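Local coordinates for putative transcriptional regulator TRANSCRIPTION REGULATOR protein (Rhizobium meliloti, PDB 5NLA), which acts as an AraC-like transcriptional activator that binds c-di-GMP and regulates extracellular polysaccharide production, at residues R61-H66 with V71-P76; E253-Y258 with Q286-S291; R257-N262 with L295-R300. All coordinates share one frame; numbering follows the deposited sequence.

Overall arrangement
From the N terminus, contact 1 comes first. It closes a short loop of four residues and ties helix 59-67 to strand 72-74, the outer strand of a five-stranded antiparallel sheet. The chain then builds the rest of both sheets before it reaches helix 251-261. Contacts 2 and 3 both start from this helix and share R257 and Y258. Contact 2 runs on to 286-291 on helix 281-288, and contact 3 to the following helix 294-306. Their centres lie about 9 Å apart, and they touch. Contact 1 stands apart, its centre about 33 Å from that of contact 3, on the opposite side of the chain's centre.

Contact 1: R61-H66 with V71-P76; sequences RSWRAH and VDVRLP
R64 lays the aliphatic part of its side chain over V73. Its CG lies 3.4 Å from V73 CG2, and the two side chains run past each other in opposite directions. With R64 CG anti to the backbone N (chi1 -171°) and chi2 extended, CD comes to 3.1 Å from V73 O. The bend at chi3 then turns the guanidinium. The carbonyl oxygen also lies near the plane of the guanidinium, at its edge, but NH1 is 3.8 Å from V73 O, too long for a hydrogen bond. The charged end has an acidic neighbour as well. R64 NE is 4.9 Å from D72 OD1, so any attraction is probably only a general electrostatic one.

W63 also reaches V73. Its CD1 is 4.2 Å from the same CG2, and the two side chains cross at about a right angle. V73 CG2 therefore takes both the indole and the arginine chain. F60 touches V73 too, and W63 meets the F85 ring and touches Q102 and T104 of strand 97-104. The axes of 61-66 and 72-74 approach to 8.0 Å, at 160°, so the two run nearly antiparallel. This is a helix packed against the outer strand 72-74 of an antiparallel sheet, consistent with the beta-rich N-terminal domain of AraC-type regulators.

Contact 2: E253-Y258 with Q286-S291; sequences ERAHRY and QLFEPS
In the helical part of this AraC-type regulator, which carries the helix-turn-helix fold, F288 meets A255 and H256. F288 lies on helix 281-288, probably the recognition helix of the first helix-turn-helix. A255 and H256 belong to helix 251-261, which packs against it. The backbones stay well apart, with the CA atoms of A255 and L287 9.1 Å from each other. The F288 ring spans the gap between the two backbones. Its CG is anti to its own carbonyl carbon (chi1 -73°), and the rim of the ring reaches helix 251-261.

A255 CB sits at the ring edge, near the ring plane, 4.1 Å from F288 CE1. The neighbouring imidazole of H256 meets the ring obliquely. The planes stand at 88°, and the ring centroids are 5.6 Å apart. On the other side of the imidazole, H256 ND1 hydrogen-bonds OD2 of D122, just ahead of strand 124-129. This bond probably fixes the ring's rotation, and it joins the helical part to the beta domain. Y297 of helix 294-306 also packs on both rings, edge-to-face against F288. An alanine in place of F288 would probably open a gap between the helices and leave the rings of H256 and Y297 without this packing partner. The closest approach between the segments is from H256 NE2 to F288 CE2, 3.9 Å.

Contact 3: R257-N262 with L295-R300; sequences RYIHLN and LNYIRR
Y258 OH is gripped by two groups: it hydrogen-bonds T272 OG1, and a weak hydrogen bond joins it to E276 OE2. Both lie at or just after helix 270-275, so the phenol end is tied to the next helix of the chain. One face of the Y258 ring is approached by N262, whose CG lies 4.0 Å above the plane toward the rim. N262 is the first residue to leave the helix, and its backbone N still bonds Y258 O at 2.9 Å.

I259, which follows Y258, points toward segment 295-300 and makes the contact. Its CD1 is 4.0 Å from Y297 CD2 and 4.2 Å from I298 CG1. A second branch, CG2, reaches Y297 CE2 at 4.1 Å. Thus both branches of the isoleucine touch the CD2-CE2 part of the tyrosine ring, CD1 obliquely. I259 CG1 is anti to the carbonyl carbon (chi1 -75°), and chi2 is extended at 166°, which turns CD1 toward both Y297 and I298.

These helices, 251-261 and 294-306, are consistent with the helical DNA-binding fold of AraC-type regulators, the second lying within the helix-turn-helix region. Here they form an apolar layer with I273 of helix 270-275, which touches both I259 and I298. F288 CZ, 4.0 Å from I259 CD1, joins the same layer. The CA atoms of I259 and I298 are 7.5 Å apart.

R257 and H260 join helix 251-261 to helices 182-187 and 175-178. R257 NH1 forms a salt bridge with E186 OE2, and H260 ND1 hydrogen-bonds E176 OE1.

Contact 1: R61-H66 with V71-P76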
loop_
_atom_site.group_PDB
_atom_site.type_symbol
_atom_site.label_atom_id
_atom_site.label_comp_id
_atom_site.label_asym_id
_atom_site.label_seq_id
_atom_site.Cartn_x
_atom_site.Cartn_y
_atom_site.Cartn_z
ATOM N N ARG A 61 -21.291 -0.426 -6.393
ATOM C CA ARG A 61 -20.760 0.053 -7.666
ATOM C C ARG A 61 -19.874 1.303 -7.472
ATOM O O ARG A 61 -18.780 1.359 -8.026
ATOM C CB ARG A 61 -21.883 0.281 -8.694
ATOM C CG ARG A 61 -22.552 -1.016 -9.161
ATOM C CD ARG A 61 -23.239 -0.892 -10.517
ATOM N NE ARG A 61 -24.304 0.112 -10.519
ATOM C CZ ARG A 61 -25.602 -0.106 -10.256
ATOM N NH1 ARG A 61 -26.076 -1.318 -9.947
ATOM N NH2 ARG A 61 -26.456 0.917 -10.299
ATOM N N SER A 62 -20.312 2.272 -6.663
ATOM C CA SER A 62 -19.473 3.437 -6.339
ATOM C C SER A 62 -18.205 3.022 -5.605
ATOM O O SER A 62 -17.096 3.372 -5.999
ATOM C CB SER A 62 -20.232 4.456 -5.496
ATOM O OG SER A 62 -19.341 5.435 -4.996
ATOM N N TRP A 63 -18.373 2.268 -4.534
ATOM C CA TRP A 63 -17.233 1.751 -3.791
ATOM C C TRP A 63 -16.190 1.058 -4.680
ATOM O O TRP A 63 -14.980 1.243 -4.498
ATOM C CB TRP A 63 -17.717 0.789 -2.712
ATOM C CG TRP A 63 -16.621 0.190 -1.945
ATOM C CD1 TRP A 63 -16.105 -1.053 -2.100
ATOM C CD2 TRP A 63 -15.871 0.815 -0.924
ATOM N NE1 TRP A 63 -15.081 -1.251 -1.218
ATOM C CE2 TRP A 63 -14.920 -0.111 -0.484
ATOM C CE3 TRP A 63 -15.920 2.073 -0.322
ATOM C CZ2 TRP A 63 -14.016 0.172 0.520
ATOM C CZ3 TRP A 63 -15.022 2.358 0.701
ATOM C CH2 TRP A 63 -14.083 1.413 1.105
ATOM N N ARG A 64 -16.657 0.255 -5.627
ATOM C CA ARG A 64 -15.755 -0.466 -6.519
ATOM C C ARG A 64 -14.963 0.474 -7.435
ATOM O O ARG A 64 -13.783 0.221 -7.746
ATOM C CB ARG A 64 -16.535 -1.459 -7.362
ATOM C CG ARG A 64 -15.636 -2.378 -8.156
ATOM C CD ARG A 64 -16.385 -3.586 -8.634
ATOM N NE ARG A 64 -17.460 -3.194 -9.523
ATOM C CZ ARG A 64 -18.358 -4.036 -10.014
ATOM N NH1 ARG A 64 -18.294 -5.337 -9.711
ATOM N NH2 ARG A 64 -19.318 -3.577 -10.816
ATOM N N ALA A 65 -15.627 1.543 -7.866
ATOM C CA ALA A 65 -14.996 2.566 -8.676
ATOM C C ALA A 65 -13.869 3.226 -7.903
ATOM O O ALA A 65 -12.767 3.347 -8.428
ATOM C CB ALA A 65 -16.012 3.602 -9.138
ATOM N N HIS A 66 -14.141 3.621 -6.658
ATOM C CA HIS A 66 -13.146 4.307 -5.822
ATOM C C HIS A 66 -11.930 3.432 -5.509
ATOM O O HIS A 66 -10.827 3.938 -5.354
ATOM C CB HIS A 66 -13.764 4.810 -4.504
ATOM C CG HIS A 66 -14.805 5.877 -4.679
ATOM N ND1 HIS A 66 -14.763 6.807 -5.698
ATOM C CD2 HIS A 66 -15.910 6.171 -3.949
ATOM C CE1 HIS A 66 -15.801 7.618 -5.597
ATOM N NE2 HIS A 66 -16.510 7.256 -4.542
ATOM N N VAL A 71 -7.672 -2.536 -5.972
ATOM C CA VAL A 71 -8.251 -3.869 -5.929
ATOM C C VAL A 71 -9.515 -3.880 -6.740
ATOM O O VAL A 71 -10.250 -2.914 -6.744
ATOM C CB VAL A 71 -8.596 -4.311 -4.478
ATOM C CG1 VAL A 71 -7.367 -4.890 -3.775
ATOM C CG2 VAL A 71 -9.190 -3.165 -3.676
ATOM N N ASP A 72 -9.739 -4.977 -7.449
ATOM C CA ASP A 72 -11.047 -5.281 -7.989
ATOM C C ASP A 72 -11.843 -5.965 -6.886
ATOM O O ASP A 72 -11.356 -6.929 -6.292
ATOM C CB ASP A 72 -10.931 -6.209 -9.182
ATOM C CG ASP A 72 -12.221 -6.331 -9.949
ATOM O OD1 ASP A 72 -13.204 -5.615 -9.634
ATOM O OD2 ASP A 72 -12.242 -7.143 -10.899
ATOM N N VAL A 73 -13.053 -5.465 -6.628
ATOM C CA VAL A 73 -13.910 -5.977 -5.561
ATOM C C VAL A 73 -15.205 -6.586 -6.086
ATOM O O VAL A 73 -15.697 -6.203 -7.148
ATOM C CB VAL A 73 -14.241 -4.898 -4.505
ATOM C CG1 VAL A 73 -12.965 -4.425 -3.815
ATOM C CG2 VAL A 73 -14.991 -3.719 -5.111
ATOM N N ARG A 74 -15.733 -7.551 -5.329
ATOM C CA ARG A 74 -16.967 -8.268 -5.664
ATOM C C ARG A 74 -17.715 -8.564 -4.386
ATOM O O ARG A 74 -17.105 -8.741 -3.335
ATOM C CB ARG A 74 -16.661 -9.563 -6.421
ATOM C CG ARG A 74 -15.943 -9.320 -7.743
ATOM C CD ARG A 74 -15.894 -10.528 -8.664
ATOM N NE ARG A 74 -17.218 -10.816 -9.227
ATOM C CZ ARG A 74 -18.065 -11.771 -8.816
ATOM N NH1 ARG A 74 -17.764 -12.605 -7.810
ATOM N NH2 ARG A 74 -19.241 -11.897 -9.433
ATOM N N LEU A 75 -19.040 -8.609 -4.464
ATOM C CA LEU A 75 -19.852 -8.956 -3.308
ATOM C C LEU A 75 -19.717 -10.441 -2.980
ATOM O O LEU A 75 -19.247 -11.211 -3.826
ATOM C CB LEU A 75 -21.313 -8.642 -3.559
ATOM C CG LEU A 75 -21.659 -7.177 -3.752
ATOM C CD1 LEU A 75 -23.100 -7.112 -4.227
ATOM C CD2 LEU A 75 -21.449 -6.361 -2.480
ATOM N N PRO A 76 -20.110 -10.850 -1.741
ATOM C CA PRO A 76 -20.130 -12.283 -1.443
ATOM C C PRO A 76 -21.224 -12.932 -2.224
ATOM O O PRO A 76 -22.181 -12.264 -2.594
ATOM C CB PRO A 76 -20.403 -12.352 0.063
ATOM C CG PRO A 76 -20.055 -11.004 0.584
ATOM C CD PRO A 76 -20.376 -10.050 -0.533
#

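Contact 2: E253-Y258 with Q286-S291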
loop_
_atom_site.group_PDB
_atom_site.type_symbol
_atom_site.label_atom_id
_atom_site.label_comp_id
_atom_site.label_asym_id
_atom_site.label_seq_id
_atom_site.Cartn_x
_atom_site.Cartn_y
_atom_site.Cartn_z
ATOM N N GLU A 253 7.178 -1.868 -8.940
ATOM C CA GLU A 253 7.986 -2.341 -7.819
ATOM C C GLU A 253 9.385 -2.735 -8.328
ATOM O O GLU A 253 10.390 -2.419 -7.691
ATOM C CB GLU A 253 7.281 -3.504 -7.091
ATOM C CG GLU A 253 7.380 -3.500 -5.563
ATOM C CD GLU A 253 8.320 -4.541 -5.018
ATOM O OE1 GLU A 253 9.466 -4.592 -5.523
ATOM O OE2 GLU A 253 7.919 -5.292 -4.094
ATOM N N ARG A 254 9.443 -3.387 -9.488
ATOM C CA ARG A 254 10.728 -3.755 -10.094
ATOM C C ARG A 254 11.546 -2.545 -10.533
ATOM O O ARG A 254 12.762 -2.543 -10.365
ATOM C CB ARG A 254 10.545 -4.757 -11.242
ATOM C CG ARG A 254 10.336 -6.175 -10.731
ATOM C CD ARG A 254 10.245 -7.201 -11.838
ATOM N NE ARG A 254 9.055 -6.958 -12.655
ATOM C CZ ARG A 254 9.025 -6.817 -13.985
ATOM N NH1 ARG A 254 10.128 -6.924 -14.735
ATOM N NH2 ARG A 254 7.856 -6.583 -14.581
ATOM N N ALA A 255 10.871 -1.521 -11.056
ATOM C CA ALA A 255 11.503 -0.255 -11.444
ATOM C C ALA A 255 12.017 0.541 -10.243
ATOM O O ALA A 255 13.165 0.995 -10.239
ATOM C CB ALA A 255 10.527 0.599 -12.233
ATOM N N HIS A 256 11.164 0.717 -9.232
ATOM C CA HIS A 256 11.571 1.422 -8.011
ATOM C C HIS A 256 12.751 0.745 -7.294
ATOM O O HIS A 256 13.601 1.440 -6.706
ATOM C CB HIS A 256 10.395 1.604 -7.041
ATOM C CG HIS A 256 9.505 2.766 -7.366
ATOM N ND1 HIS A 256 8.224 2.872 -6.879
ATOM C CD2 HIS A 256 9.706 3.867 -8.127
ATOM C CE1 HIS A 256 7.674 3.988 -7.311
ATOM N NE2 HIS A 256 8.552 4.612 -8.071
ATOM N N ARG A 257 12.800 -0.589 -7.359
ATOM C CA ARG A 257 13.897 -1.362 -6.781
ATOM C C ARG A 257 15.168 -1.203 -7.596
ATOM O O ARG A 257 16.235 -0.922 -7.041
ATOM C CB ARG A 257 13.551 -2.850 -6.696
ATOM C CG ARG A 257 14.590 -3.667 -5.931
ATOM C CD ARG A 257 14.211 -5.128 -5.818
ATOM N NE ARG A 257 14.011 -5.753 -7.123
ATOM C CZ ARG A 257 13.507 -6.971 -7.312
ATOM N NH1 ARG A 257 13.152 -7.728 -6.273
ATOM N NH2 ARG A 257 13.349 -7.443 -8.549
ATOM N N TYR A 258 15.056 -1.408 -8.908
ATOM C CA TYR A 258 16.196 -1.243 -9.802
ATOM C C TYR A 258 16.850 0.105 -9.532
ATOM O O TYR A 258 18.030 0.166 -9.233
ATOM C CB TYR A 258 15.781 -1.359 -11.267
ATOM C CG TYR A 258 16.969 -1.320 -12.182
ATOM C CD1 TYR A 258 17.694 -2.474 -12.459
ATOM C CD2 TYR A 258 17.399 -0.118 -12.742
ATOM C CE1 TYR A 258 18.806 -2.435 -13.279
ATOM C CE2 TYR A 258 18.512 -0.064 -13.561
ATOM C CZ TYR A 258 19.220 -1.220 -13.835
ATOM O OH TYR A 258 20.337 -1.140 -14.660
ATOM N N GLN A 286 4.908 6.066 -18.923
ATOM C CA GLN A 286 3.573 5.909 -18.328
ATOM C C GLN A 286 3.610 5.703 -16.832
ATOM O O GLN A 286 2.873 6.374 -16.101
ATOM C CB GLN A 286 2.813 4.734 -18.925
ATOM C CG GLN A 286 2.195 5.031 -20.259
ATOM C CD GLN A 286 1.440 3.846 -20.779
ATOM O OE1 GLN A 286 1.859 3.211 -21.741
ATOM N NE2 GLN A 286 0.332 3.521 -20.129
ATOM N N LEU A 287 4.446 4.769 -16.383
ATOM C CA LEU A 287 4.553 4.477 -14.954
ATOM C C LEU A 287 4.967 5.698 -14.155
ATOM O O LEU A 287 4.495 5.869 -13.027
ATOM C CB LEU A 287 5.526 3.330 -14.686
ATOM C CG LEU A 287 5.046 1.965 -15.189
ATOM C CD1 LEU A 287 6.170 0.944 -15.240
ATOM C CD2 LEU A 287 3.895 1.439 -14.344
ATOM N N PHE A 288 5.806 6.556 -14.747
ATOM C CA PHE A 288 6.368 7.706 -14.050
ATOM C C PHE A 288 5.722 9.060 -14.368
ATOM O O PHE A 288 6.198 10.086 -13.878
ATOM C CB PHE A 288 7.888 7.733 -14.265
ATOM C CG PHE A 288 8.608 6.666 -13.495
ATOM C CD1 PHE A 288 8.660 5.362 -13.966
ATOM C CD2 PHE A 288 9.187 6.952 -12.264
ATOM C CE1 PHE A 288 9.296 4.367 -13.240
ATOM C CE2 PHE A 288 9.823 5.962 -11.528
ATOM C CZ PHE A 288 9.880 4.668 -12.018
ATOM N N GLU A 289 4.628 9.073 -15.134
ATOM C CA GLU A 289 3.926 10.333 -15.467
ATOM C C GLU A 289 3.170 10.956 -14.267
ATOM O O GLU A 289 3.042 12.176 -14.194
ATOM C CB GLU A 289 3.008 10.151 -16.701
ATOM C CG GLU A 289 2.192 11.369 -17.155
ATOM C CD GLU A 289 3.035 12.572 -17.577
ATOM O OE1 GLU A 289 3.770 13.142 -16.736
ATOM O OE2 GLU A 289 2.945 12.980 -18.760
ATOM N N PRO A 290 2.662 10.134 -13.335
ATOM C CA PRO A 290 2.158 10.673 -12.071
ATOM C C PRO A 290 3.164 11.451 -11.215
ATOM O O PRO A 290 2.771 12.414 -10.559
ATOM C CB PRO A 290 1.708 9.419 -11.329
ATOM C CG PRO A 290 1.206 8.542 -12.424
ATOM C CD PRO A 290 2.191 8.751 -13.542
ATOM N N SER A 291 4.432 11.045 -11.218
ATOM C CA SER A 291 5.469 11.695 -10.406
ATOM C C SER A 291 6.495 12.477 -11.243
ATOM O O SER A 291 7.692 12.468 -10.943
ATOM C CB SER A 291 6.171 10.640 -9.542
ATOM O OG SER A 291 6.971 9.771 -10.328
#

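Contact 3: R257-N262 with L295-R300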
loop_
_atom_site.group_PDB
_atom_site.type_symbol
_atom_site.label_atom_id
_atom_site.label_comp_id
_atom_site.label_asym_id
_atom_site.label_seq_id
_atom_site.Cartn_x
_atom_site.Cartn_y
_atom_site.Cartn_z
ATOM N N ARG A 257 12.800 -0.589 -7.359
ATOM C CA ARG A 257 13.897 -1.362 -6.781
ATOM C C ARG A 257 15.168 -1.203 -7.596
ATOM O O ARG A 257 16.235 -0.922 -7.041
ATOM C CB ARG A 257 13.551 -2.850 -6.696
ATOM C CG ARG A 257 14.590 -3.667 -5.931
ATOM C CD ARG A 257 14.211 -5.128 -5.818
ATOM N NE ARG A 257 14.011 -5.753 -7.123
ATOM C CZ ARG A 257 13.507 -6.971 -7.312
ATOM N NH1 ARG A 257 13.152 -7.728 -6.273
ATOM N NH2 ARG A 257 13.349 -7.443 -8.549
ATOM N N TYR A 258 15.056 -1.408 -8.908
ATOM C CA TYR A 258 16.196 -1.243 -9.802
ATOM C C TYR A 258 16.850 0.105 -9.532
ATOM O O TYR A 258 18.030 0.166 -9.233
ATOM C CB TYR A 258 15.781 -1.359 -11.267
ATOM C CG TYR A 258 16.969 -1.320 -12.182
ATOM C CD1 TYR A 258 17.694 -2.474 -12.459
ATOM C CD2 TYR A 258 17.399 -0.118 -12.742
ATOM C CE1 TYR A 258 18.806 -2.435 -13.279
ATOM C CE2 TYR A 258 18.512 -0.064 -13.561
ATOM C CZ TYR A 258 19.220 -1.220 -13.835
ATOM O OH TYR A 258 20.337 -1.140 -14.660
ATOM N N ILE A 259 16.058 1.168 -9.599
ATOM C CA ILE A 259 16.528 2.521 -9.304
ATOM C C ILE A 259 17.201 2.617 -7.946
ATOM O O ILE A 259 18.271 3.206 -7.845
ATOM C CB ILE A 259 15.390 3.569 -9.422
ATOM C CG1 ILE A 259 15.096 3.836 -10.902
ATOM C CG2 ILE A 259 15.739 4.887 -8.719
ATOM C CD1 ILE A 259 13.798 4.573 -11.151
ATOM N N HIS A 260 16.587 2.052 -6.913
ATOM C CA HIS A 260 17.160 2.093 -5.555
ATOM C C HIS A 260 18.542 1.451 -5.511
ATOM O O HIS A 260 19.467 2.013 -4.917
ATOM C CB HIS A 260 16.229 1.414 -4.534
ATOM C CG HIS A 260 16.783 1.368 -3.139
ATOM N ND1 HIS A 260 16.511 2.338 -2.200
ATOM C CD2 HIS A 260 17.593 0.468 -2.529
ATOM C CE1 HIS A 260 17.133 2.038 -1.073
ATOM N NE2 HIS A 260 17.796 0.910 -1.246
ATOM N N LEU A 261 18.676 0.283 -6.142
ATOM C CA LEU A 261 19.950 -0.443 -6.162
ATOM C C LEU A 261 21.045 0.247 -6.991
ATOM O O LEU A 261 22.213 0.259 -6.596
ATOM C CB LEU A 261 19.750 -1.876 -6.669
ATOM C CG LEU A 261 18.878 -2.790 -5.811
ATOM C CD1 LEU A 261 18.773 -4.161 -6.457
ATOM C CD2 LEU A 261 19.410 -2.910 -4.391
ATOM N N ASN A 262 20.660 0.827 -8.124
ATOM C CA ASN A 262 21.610 1.384 -9.078
ATOM C C ASN A 262 21.539 2.913 -9.143
ATOM O O ASN A 262 21.772 3.511 -10.202
ATOM C CB ASN A 262 21.339 0.760 -10.444
ATOM C CG ASN A 262 21.154 -0.744 -10.360
ATOM O OD1 ASN A 262 22.048 -1.467 -9.916
ATOM N ND2 ASN A 262 19.981 -1.218 -10.762
ATOM N N LEU A 295 13.271 10.747 -15.117
ATOM C CA LEU A 295 14.429 11.603 -14.892
ATOM C C LEU A 295 14.160 12.497 -13.693
ATOM O O LEU A 295 14.993 12.596 -12.803
ATOM C CB LEU A 295 14.768 12.441 -16.131
ATOM C CG LEU A 295 15.306 11.697 -17.363
ATOM C CD1 LEU A 295 15.504 12.668 -18.517
ATOM C CD2 LEU A 295 16.607 10.967 -17.058
ATOM N N ASN A 296 12.987 13.120 -13.657
ATOM C CA ASN A 296 12.599 13.953 -12.521
ATOM C C ASN A 296 12.704 13.178 -11.203
ATOM O O ASN A 296 13.174 13.701 -10.195
ATOM C CB ASN A 296 11.173 14.465 -12.721
ATOM C CG ASN A 296 10.776 15.512 -11.697
ATOM O OD1 ASN A 296 9.859 15.295 -10.885
ATOM N ND2 ASN A 296 11.464 16.659 -11.725
ATOM N N TYR A 297 12.275 11.922 -11.237
ATOM C CA TYR A 297 12.299 11.040 -10.077
ATOM C C TYR A 297 13.714 10.681 -9.619
ATOM O O TYR A 297 13.993 10.683 -8.420
ATOM C CB TYR A 297 11.527 9.761 -10.398
ATOM C CG TYR A 297 11.424 8.792 -9.244
ATOM C CD1 TYR A 297 10.454 8.957 -8.248
ATOM C CD2 TYR A 297 12.285 7.696 -9.152
ATOM C CE1 TYR A 297 10.352 8.059 -7.192
ATOM C CE2 TYR A 297 12.193 6.795 -8.099
ATOM C CZ TYR A 297 11.227 6.981 -7.123
ATOM O OH TYR A 297 11.148 6.089 -6.084
ATOM N N ILE A 298 14.585 10.339 -10.567
ATOM C CA ILE A 298 15.974 9.985 -10.250
ATOM C C ILE A 298 16.722 11.191 -9.657
ATOM O O ILE A 298 17.504 11.035 -8.714
ATOM C CB ILE A 298 16.722 9.405 -11.486
ATOM C CG1 ILE A 298 16.164 8.016 -11.830
ATOM C CG2 ILE A 298 18.232 9.308 -11.241
ATOM C CD1 ILE A 298 16.545 7.505 -13.205
ATOM N N ARG A 299 16.473 12.378 -10.209
ATOM C CA ARG A 299 17.043 13.621 -9.684
ATOM C C ARG A 299 16.573 13.891 -8.252
ATOM O O ARG A 299 17.392 14.189 -7.389
ATOM C CB ARG A 299 16.742 14.816 -10.613
ATOM C CG ARG A 299 17.803 15.072 -11.688
ATOM C CD ARG A 299 18.140 13.855 -12.553
ATOM N NE ARG A 299 19.311 14.097 -13.414
ATOM C CZ ARG A 299 19.289 14.457 -14.705
ATOM N NH1 ARG A 299 18.145 14.636 -15.373
ATOM N NH2 ARG A 299 20.444 14.639 -15.351
ATOM N N ARG A 300 15.272 13.756 -7.997
ATOM C CA ARG A 300 14.738 13.893 -6.632
ATOM C C ARG A 300 15.329 12.860 -5.675
ATOM O O ARG A 300 15.631 13.182 -4.530
ATOM C CB ARG A 300 13.208 13.785 -6.610
ATOM C CG ARG A 300 12.601 13.963 -5.219
ATOM C CD ARG A 300 11.206 14.575 -5.266
ATOM N NE ARG A 300 10.665 14.827 -3.925
ATOM C CZ ARG A 300 10.843 15.934 -3.190
ATOM N NH1 ARG A 300 11.565 16.972 -3.625
ATOM N NH2 ARG A 300 10.277 16.007 -1.987
#